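Local coordinates for protein probable Rab-related GTPase (Acanthamoeba polyphaga mimivirus, PDB 5XC5) that binds GTP and magnesium as a Rab-family small GTPase and may take part in protein transport, at residues A[58-63]-A[73-78]; A[96-101]-A[140-145]; A[147-150]-A[155-158]. The protein carries 1 engineered substitution. All coordinates share one frame; numbering follows the deposited sequence.

Interaction 1 (A[58-63]-A[73-78]); sequences NIWDTA and KMYYTN
Trp60 and Tyr75 carry this contact, meeting as two tilted rings. Tyr75 CE2 lies over one face of the indole, offset toward its rim, with CD2 close beside Trp60 CD2, and the closest pair is Trp60 CZ3 to Tyr75 CE2 at 3.7 Å. With 4.8 Å between the six-membered ring centroids and planes inclined by 41°, the arrangement is neither a stack nor an edge-to-face pair. Matching first torsions bring the rings together: both CG atoms stand anti to their own carbonyl carbons, at -76° for Trp60 and -67° for Tyr75, which swings the indole out from strand 54-61 and the phenol out from the 3-10 turn 73-75. Thr62 adds a looser apolar touch, its CG2 lying 4.3 Å from Tyr75 CB. Its hydroxyl is engaged by the backbone carbonyl of Leu10 on the neighbouring strand, so that it is the methyl that faces the tyrosine. Phe42 of the effector region also meets the Trp60 ring, and Ala40 touches both aromatic residues. The cluster matches the Phe-Trp-Tyr aromatic triad characteristic of Rab GTPases, which links switch I, the interswitch and switch II.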
# COMPACT_ATOMS: atom_id res chain seq x y z
N ASN A 58 -7.49 10.15 3.83
CA ASN A 58 -7.60 9.69 5.21
C ASN A 58 -6.96 8.30 5.23
O ASN A 58 -7.56 7.33 4.75
CB ASN A 58 -9.07 9.65 5.62
CG ASN A 58 -9.68 11.04 5.73
OD1 ASN A 58 -8.99 12.01 6.06
ND2 ASN A 58 -10.98 11.14 5.47
N ILE A 59 -5.75 8.22 5.77
CA ILE A 59 -4.86 7.07 5.58
C ILE A 59 -4.75 6.29 6.89
O ILE A 59 -4.43 6.87 7.93
CB ILE A 59 -3.47 7.54 5.13
CG1 ILE A 59 -3.59 8.33 3.82
CG2 ILE A 59 -2.53 6.35 4.99
CD1 ILE A 59 -2.33 9.09 3.45
N TRP A 60 -4.97 4.98 6.82
CA TRP A 60 -4.78 4.08 7.94
C TRP A 60 -3.65 3.11 7.59
O TRP A 60 -3.72 2.40 6.58
CB TRP A 60 -6.06 3.30 8.25
CG TRP A 60 -7.11 4.11 8.97
CD1 TRP A 60 -8.20 4.72 8.41
CD2 TRP A 60 -7.17 4.37 10.37
NE1 TRP A 60 -8.94 5.35 9.39
CE2 TRP A 60 -8.33 5.16 10.60
CE3 TRP A 60 -6.36 4.04 11.45
CZ2 TRP A 60 -8.69 5.60 11.87
CZ3 TRP A 60 -6.72 4.48 12.72
CH2 TRP A 60 -7.87 5.26 12.92
N ASP A 61 -2.61 3.11 8.42
CA ASP A 61 -1.45 2.23 8.30
C ASP A 61 -1.66 1.07 9.27
O ASP A 61 -1.75 1.29 10.48
CB ASP A 61 -0.22 3.05 8.68
CG ASP A 61 1.06 2.23 8.66
OD1 ASP A 61 1.09 1.19 7.98
OD2 ASP A 61 2.04 2.65 9.33
N THR A 62 -1.78 -0.15 8.75
CA THR A 62 -2.23 -1.28 9.55
C THR A 62 -1.09 -2.26 9.84
O THR A 62 -0.03 -2.22 9.22
CB THR A 62 -3.39 -2.03 8.88
OG1 THR A 62 -2.92 -2.71 7.71
CG2 THR A 62 -4.50 -1.09 8.49
N ALA A 63 -1.35 -3.16 10.78
CA ALA A 63 -0.38 -4.18 11.18
C ALA A 63 -0.33 -5.33 10.18
O ALA A 63 -1.37 -5.86 9.76
CB ALA A 63 -0.78 -4.75 12.54
N LYS A 73 -8.22 -6.27 10.39
CA LYS A 73 -9.49 -6.59 9.76
C LYS A 73 -10.55 -5.53 10.04
O LYS A 73 -11.41 -5.28 9.19
CB LYS A 73 -9.96 -7.96 10.28
CG LYS A 73 -11.35 -8.38 9.84
CD LYS A 73 -11.65 -9.83 10.26
CE LYS A 73 -10.88 -10.84 9.42
NZ LYS A 73 -11.01 -12.25 9.92
N MET A 74 -10.49 -4.87 11.20
CA MET A 74 -11.50 -3.89 11.58
C MET A 74 -11.37 -2.59 10.82
O MET A 74 -12.23 -1.71 10.99
CB MET A 74 -11.44 -3.65 13.09
CG MET A 74 -11.76 -4.89 13.92
SD MET A 74 -13.40 -5.56 13.56
CE MET A 74 -14.43 -4.23 14.13
N TYR A 75 -10.36 -2.44 9.97
CA TYR A 75 -10.13 -1.23 9.20
C TYR A 75 -10.47 -1.38 7.73
O TYR A 75 -10.37 -0.40 6.98
CB TYR A 75 -8.70 -0.72 9.43
CG TYR A 75 -8.55 -0.27 10.86
CD1 TYR A 75 -8.17 -1.16 11.85
CD2 TYR A 75 -8.86 1.03 11.23
CE1 TYR A 75 -8.08 -0.76 13.18
CE2 TYR A 75 -8.78 1.44 12.55
CZ TYR A 75 -8.38 0.54 13.52
OH TYR A 75 -8.30 0.94 14.84
N TYR A 76 -10.90 -2.57 7.30
CA TYR A 76 -11.22 -2.79 5.89
C TYR A 76 -12.44 -1.99 5.46
O TYR A 76 -12.47 -1.45 4.34
CB TYR A 76 -11.53 -4.27 5.65
CG TYR A 76 -10.38 -5.24 5.72
CD1 TYR A 76 -9.10 -4.89 5.29
CD2 TYR A 76 -10.58 -6.53 6.18
CE1 TYR A 76 -8.06 -5.80 5.35
CE2 TYR A 76 -9.55 -7.44 6.23
CZ TYR A 76 -8.30 -7.08 5.82
OH TYR A 76 -7.26 -7.99 5.88
N THR A 77 -13.47 -1.94 6.30
CA THR A 77 -14.77 -1.47 5.85
C THR A 77 -14.71 -0.01 5.43
O THR A 77 -13.98 0.80 6.02
CB THR A 77 -15.82 -1.70 6.95
OG1 THR A 77 -17.12 -1.36 6.45
CG2 THR A 77 -15.51 -0.87 8.18
N ASN A 78 -15.46 0.32 4.38
CA ASN A 78 -15.59 1.67 3.84
C ASN A 78 -14.31 2.20 3.20
O ASN A 78 -14.20 3.41 2.96
CB ASN A 78 -16.14 2.67 4.87
CG ASN A 78 -17.53 2.32 5.32
OD1 ASN A 78 -18.38 1.93 4.51
ND2 ASN A 78 -17.78 2.44 6.62

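Interaction 2 (A[96-101]-A[140-145]); sequences DVYYWI and RDNDCD. With ACT (acetate ion), chain E.
Tyr98 overlaps the side-chain amide of Asn142 through one side of its ring, CE2 lying 3.2 Å from OD1. The approach to the ring is oblique, and the two flat groups are turned 79° against each other, so the amide oxygen rather than its whole plane makes the contact. A chi1 of -174°, with CG opposite the backbone N, carries the Tyr98 phenol from helix 91-107 toward the asparagine. A water fills the angle between them. It sits above the Tyr98 ring, over the ring centre. The same water donates to Tyr98 O at 3.0 Å and, weakly, to Asn142 OD1 at 3.5 Å. The other end of the amide is tied back to helix 132-141 by the bond from ND2 to Phe138 O, which fixes which way the group is rotated and presents OD1 to the tyrosine and the water.

In this Ras-like fold, helices 91-107 and 132-141 lie side by side on one face of the central sheet, and segment 140-145 runs from the end of the second helix through a turn into edge strand 145-148. Phe138 helps fill the interface, touching Val97, Tyr98 and Ile101, while Arg105 of helix 91-107 reaches the backbone oxygen of Asn142.

Deeper in, the contact turns apolar. Ile101 points its CD1 at Cys144 SG, 4.0 Å away, and Cys144 also touches Ile114 and Val116 of strand 113-119. On the far side of the turn, Arg140 bends at chi2 and grips an acetate, probably from the crystallisation liquor, edge-on: NH1 bonds to acetate O and NH2 to OXT, both at 2.9 Å, the second the straighter at 171°.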
# COMPACT_ATOMS: atom_id res chain seq x y z
N ASP A 96 1.43 -13.79 0.03
CA ASP A 96 0.40 -13.26 0.92
C ASP A 96 -0.51 -12.23 0.25
O ASP A 96 -1.63 -12.03 0.72
CB ASP A 96 1.04 -12.61 2.15
CG ASP A 96 1.73 -13.60 3.07
OD1 ASP A 96 1.48 -14.82 2.97
OD2 ASP A 96 2.52 -13.14 3.92
N VAL A 97 -0.04 -11.56 -0.82
CA VAL A 97 -0.84 -10.51 -1.46
C VAL A 97 -2.21 -11.04 -1.88
O VAL A 97 -3.23 -10.36 -1.69
CB VAL A 97 -0.08 -9.88 -2.65
CG1 VAL A 97 -1.00 -8.96 -3.46
CG2 VAL A 97 1.13 -9.11 -2.18
N TYR A 98 -2.25 -12.26 -2.44
CA TYR A 98 -3.54 -12.82 -2.83
C TYR A 98 -4.51 -12.83 -1.67
O TYR A 98 -5.69 -12.49 -1.83
CB TYR A 98 -3.40 -14.25 -3.38
CG TYR A 98 -4.75 -14.74 -3.91
CD1 TYR A 98 -5.69 -15.32 -3.06
CD2 TYR A 98 -5.10 -14.57 -5.23
CE1 TYR A 98 -6.94 -15.74 -3.54
CE2 TYR A 98 -6.32 -14.99 -5.72
CZ TYR A 98 -7.24 -15.57 -4.88
OH TYR A 98 -8.45 -15.97 -5.39
N TYR A 99 -4.04 -13.24 -0.49
CA TYR A 99 -4.94 -13.41 0.64
C TYR A 99 -5.31 -12.08 1.28
O TYR A 99 -6.44 -11.93 1.77
CB TYR A 99 -4.34 -14.39 1.65
CG TYR A 99 -3.99 -15.70 0.97
CD1 TYR A 99 -4.97 -16.64 0.67
CD2 TYR A 99 -2.68 -15.96 0.57
CE1 TYR A 99 -4.65 -17.83 0.03
CE2 TYR A 99 -2.35 -17.15 -0.07
CZ TYR A 99 -3.34 -18.07 -0.34
OH TYR A 99 -3.02 -19.25 -0.98
N TRP A 100 -4.42 -11.10 1.22
CA TRP A 100 -4.78 -9.76 1.67
C TRP A 100 -5.92 -9.19 0.84
O TRP A 100 -6.89 -8.64 1.38
CB TRP A 100 -3.56 -8.83 1.58
CG TRP A 100 -2.57 -9.02 2.69
CD1 TRP A 100 -1.30 -9.47 2.57
CD2 TRP A 100 -2.78 -8.74 4.07
NE1 TRP A 100 -0.69 -9.51 3.80
CE2 TRP A 100 -1.58 -9.06 4.74
CE3 TRP A 100 -3.86 -8.26 4.81
CZ2 TRP A 100 -1.43 -8.91 6.11
CZ3 TRP A 100 -3.71 -8.10 6.18
CH2 TRP A 100 -2.50 -8.42 6.81
N ILE A 101 -5.82 -9.32 -0.49
CA ILE A 101 -6.86 -8.80 -1.38
C ILE A 101 -8.15 -9.58 -1.19
O ILE A 101 -9.24 -9.00 -1.12
CB ILE A 101 -6.37 -8.82 -2.83
CG1 ILE A 101 -5.25 -7.79 -3.03
CG2 ILE A 101 -7.50 -8.54 -3.79
CD1 ILE A 101 -4.63 -7.84 -4.42
N ARG A 140 -3.00 -8.84 -13.42
CA ARG A 140 -3.91 -9.02 -14.54
C ARG A 140 -5.07 -9.93 -14.18
O ARG A 140 -6.16 -9.80 -14.73
CB ARG A 140 -3.16 -9.58 -15.75
CG ARG A 140 -4.00 -9.69 -17.03
CD ARG A 140 -4.44 -8.30 -17.47
NE ARG A 140 -5.28 -8.29 -18.66
CZ ARG A 140 -6.59 -8.48 -18.65
NH1 ARG A 140 -7.20 -8.75 -17.50
NH2 ARG A 140 -7.29 -8.42 -19.77
N ASP A 141 -4.85 -10.85 -13.24
CA ASP A 141 -5.84 -11.86 -12.86
C ASP A 141 -6.70 -11.45 -11.67
O ASP A 141 -7.70 -12.13 -11.39
CB ASP A 141 -5.13 -13.17 -12.50
CG ASP A 141 -4.50 -13.85 -13.71
OD1 ASP A 141 -4.85 -13.48 -14.85
OD2 ASP A 141 -3.65 -14.75 -13.51
N ASN A 142 -6.36 -10.37 -10.97
CA ASN A 142 -7.00 -10.07 -9.69
C ASN A 142 -7.59 -8.67 -9.63
O ASN A 142 -7.80 -8.15 -8.54
CB ASN A 142 -6.04 -10.34 -8.54
CG ASN A 142 -5.78 -11.82 -8.33
OD1 ASN A 142 -6.62 -12.53 -7.77
ND2 ASN A 142 -4.64 -12.30 -8.80
N ASP A 143 -7.86 -8.05 -10.78
CA ASP A 143 -8.57 -6.78 -10.84
C ASP A 143 -7.89 -5.71 -9.98
O ASP A 143 -8.51 -5.05 -9.15
CB ASP A 143 -10.05 -6.96 -10.46
CG ASP A 143 -10.88 -5.71 -10.68
OD1 ASP A 143 -10.52 -4.88 -11.55
OD2 ASP A 143 -11.90 -5.57 -9.98
N CYS A 144 -6.59 -5.56 -10.18
CA CYS A 144 -5.80 -4.60 -9.42
C CYS A 144 -4.63 -4.14 -10.28
O CYS A 144 -4.31 -4.75 -11.30
CB CYS A 144 -5.33 -5.17 -8.07
SG CYS A 144 -4.25 -6.62 -8.19
N ASP A 145 -4.01 -3.05 -9.85
CA ASP A 145 -2.88 -2.43 -10.53
C ASP A 145 -1.62 -2.71 -9.73
O ASP A 145 -1.67 -3.23 -8.61
CB ASP A 145 -3.16 -0.93 -10.66
CG ASP A 145 -2.31 -0.24 -11.72
OD1 ASP A 145 -1.58 -0.90 -12.50
OD2 ASP A 145 -2.37 1.01 -11.76
C ACT E . -10.70 -8.72 -18.82
O ACT E . -10.01 -8.40 -17.83
OXT ACT E . -10.10 -9.11 -19.84
CH3 ACT E . -12.18 -8.63 -18.77
O HOH W 1 -7.22 -11.99 -4.39

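Interaction 3 (A[147-150]-A[155-158]); sequences VFAS and DTVN. With GTP (guanosine-5'-triphosphate), chain B.
The G5 element of small GTPases, the loop that follows the last strand of the sheet and helps hold the guanine base, is braced here by the first turns of helix 154-169. Thr156 does the bracing. Its OG1 accepts the backbone N-H of Ser150 at 3.0 Å, an almost straight bond with an angle of 162° at the hydrogen. A first torsion of 75° turns the hydroxyl back between the threonine's own N and carbonyl carbon, and from there it reaches the loop while giving its proton to Glu153 O, just before the helix begins. The methyl of Ala149 closes against this hydroxyl, CB lying 3.5 Å from Thr156 OG1, and Val157 brings CG2 to 3.9 Å from Ser150 O. Two residues before Ser150, a water donates to both Phe148 O and Thr156 O, at 2.8 Å each, linking the backbone of Phe148 to that of the helix.

Ser150 also faces the nucleotide. A chi1 of 170° turns the hydroxyl toward the base, where Ser150 OG lies 3.2 Å from GTP O6. Asp122, which binds GTP in this structure, is its stronger partner. Thus the threonine hydroxyl both accepts from the loop and donates to Glu153 O at the helix start, which leaves it little freedom to rotate. Anchored in this way, the hydroxyl's grip on Ser150 N probably helps to fix the serine side chain beside Asp122 and the guanine carbonyl.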
# COMPACT_ATOMS: atom_id res chain seq x y z
N VAL A 147 2.72 -1.26 -8.98
CA VAL A 147 3.72 -0.20 -9.05
C VAL A 147 4.94 -0.69 -8.29
O VAL A 147 4.82 -1.51 -7.38
CB VAL A 147 3.15 1.12 -8.45
CG1 VAL A 147 2.86 0.97 -6.97
CG2 VAL A 147 4.07 2.30 -8.72
N PHE A 148 6.11 -0.16 -8.64
CA PHE A 148 7.36 -0.51 -7.99
C PHE A 148 7.88 0.67 -7.18
O PHE A 148 7.83 1.82 -7.64
CB PHE A 148 8.40 -0.94 -9.03
CG PHE A 148 8.08 -2.27 -9.67
CD1 PHE A 148 7.20 -2.35 -10.75
CD2 PHE A 148 8.64 -3.44 -9.18
CE1 PHE A 148 6.90 -3.58 -11.33
CE2 PHE A 148 8.35 -4.66 -9.77
CZ PHE A 148 7.48 -4.73 -10.84
N ALA A 149 8.37 0.39 -5.97
CA ALA A 149 8.78 1.48 -5.09
C ALA A 149 9.91 1.08 -4.16
O ALA A 149 10.25 -0.10 -4.00
CB ALA A 149 7.59 2.00 -4.27
N SER A 150 10.53 2.10 -3.57
CA SER A 150 11.40 1.98 -2.40
C SER A 150 11.01 3.08 -1.44
O SER A 150 10.91 4.24 -1.84
CB SER A 150 12.86 2.17 -2.79
OG SER A 150 13.67 2.28 -1.62
N ASP A 155 10.71 9.82 -4.79
CA ASP A 155 10.11 9.87 -6.13
C ASP A 155 9.19 8.68 -6.37
O ASP A 155 8.15 8.81 -7.02
CB ASP A 155 11.20 9.94 -7.20
CG ASP A 155 11.92 11.27 -7.23
OD1 ASP A 155 11.60 12.17 -6.42
OD2 ASP A 155 12.83 11.42 -8.06
N THR A 156 9.54 7.51 -5.83
CA THR A 156 8.67 6.36 -6.03
C THR A 156 7.44 6.41 -5.14
O THR A 156 6.38 5.92 -5.53
CB THR A 156 9.41 5.04 -5.79
OG1 THR A 156 9.60 4.82 -4.39
CG2 THR A 156 10.75 5.00 -6.53
N VAL A 157 7.54 7.04 -3.97
CA VAL A 157 6.39 7.16 -3.08
C VAL A 157 5.42 8.22 -3.60
O VAL A 157 4.20 8.02 -3.62
CB VAL A 157 6.87 7.45 -1.65
CG1 VAL A 157 5.70 7.78 -0.74
CG2 VAL A 157 7.68 6.28 -1.12
N ASN A 158 5.96 9.34 -4.09
CA ASN A 158 5.11 10.32 -4.75
C ASN A 158 4.37 9.71 -5.92
O ASN A 158 3.18 10.00 -6.14
CB ASN A 158 5.98 11.50 -5.20
CG ASN A 158 5.21 12.51 -6.00
OD1 ASN A 158 5.33 12.57 -7.23
ND2 ASN A 158 4.41 13.32 -5.33
PG GTP B . 4.57 -3.95 10.09
O1G GTP B . 4.09 -2.66 10.73
O2G GTP B . 5.24 -4.86 11.08
O3G GTP B . 3.48 -4.66 9.31
O3B GTP B . 5.78 -3.63 9.03
PB GTP B . 5.80 -2.48 7.89
O1B GTP B . 5.12 -1.21 8.37
O2B GTP B . 5.25 -3.03 6.60
O3A GTP B . 7.37 -2.26 7.58
PA GTP B . 8.30 -1.05 8.15
O1A GTP B . 7.95 0.27 7.45
O2A GTP B . 8.26 -1.04 9.69
O5' GTP B . 9.75 -1.51 7.59
C5' GTP B . 10.36 -2.71 8.02
C4' GTP B . 11.86 -2.63 7.78
O4' GTP B . 12.07 -2.60 6.37
C3' GTP B . 12.51 -1.39 8.35
O3' GTP B . 13.79 -1.71 8.88
C2' GTP B . 12.68 -0.49 7.15
O2' GTP B . 13.76 0.40 7.28
C1' GTP B . 12.88 -1.49 6.03
N9 GTP B . 12.41 -0.91 4.76
C8 GTP B . 11.23 -0.25 4.53
N7 GTP B . 11.18 0.11 3.23
C5 GTP B . 12.33 -0.30 2.63
C6 GTP B . 12.80 -0.21 1.33
O6 GTP B . 12.18 0.35 0.41
N1 GTP B . 14.04 -0.75 1.08
C2 GTP B . 14.78 -1.39 2.05
N2 GTP B . 15.96 -1.90 1.71
N3 GTP B . 14.32 -1.50 3.33
C4 GTP B . 13.11 -0.95 3.60
O HOH W 2 6.57 4.36 -7.90

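In the fold
Taken from the N terminus, the three contacts follow one another in series, none nested in or crossing another. Interaction 1 closes the short excursion through helix 69-72, after strand 54-61 and before strand 81-87. Interaction 2 spans the longer passage from helix 91-107 through strand 113-119 to the end of helix 132-141. Interaction 3 makes the tightest closure, from edge strand 145-148 into helix 154-169, with a single residue between its first segment and the end of interaction 2. Interactions 1 and 2 also touch directly, Tyr76 OH lying 3.6 Å from Trp100 CZ3, whereas interactions 1 and 3 lie on opposite sides of the chain's centre, joined through the shared sheet.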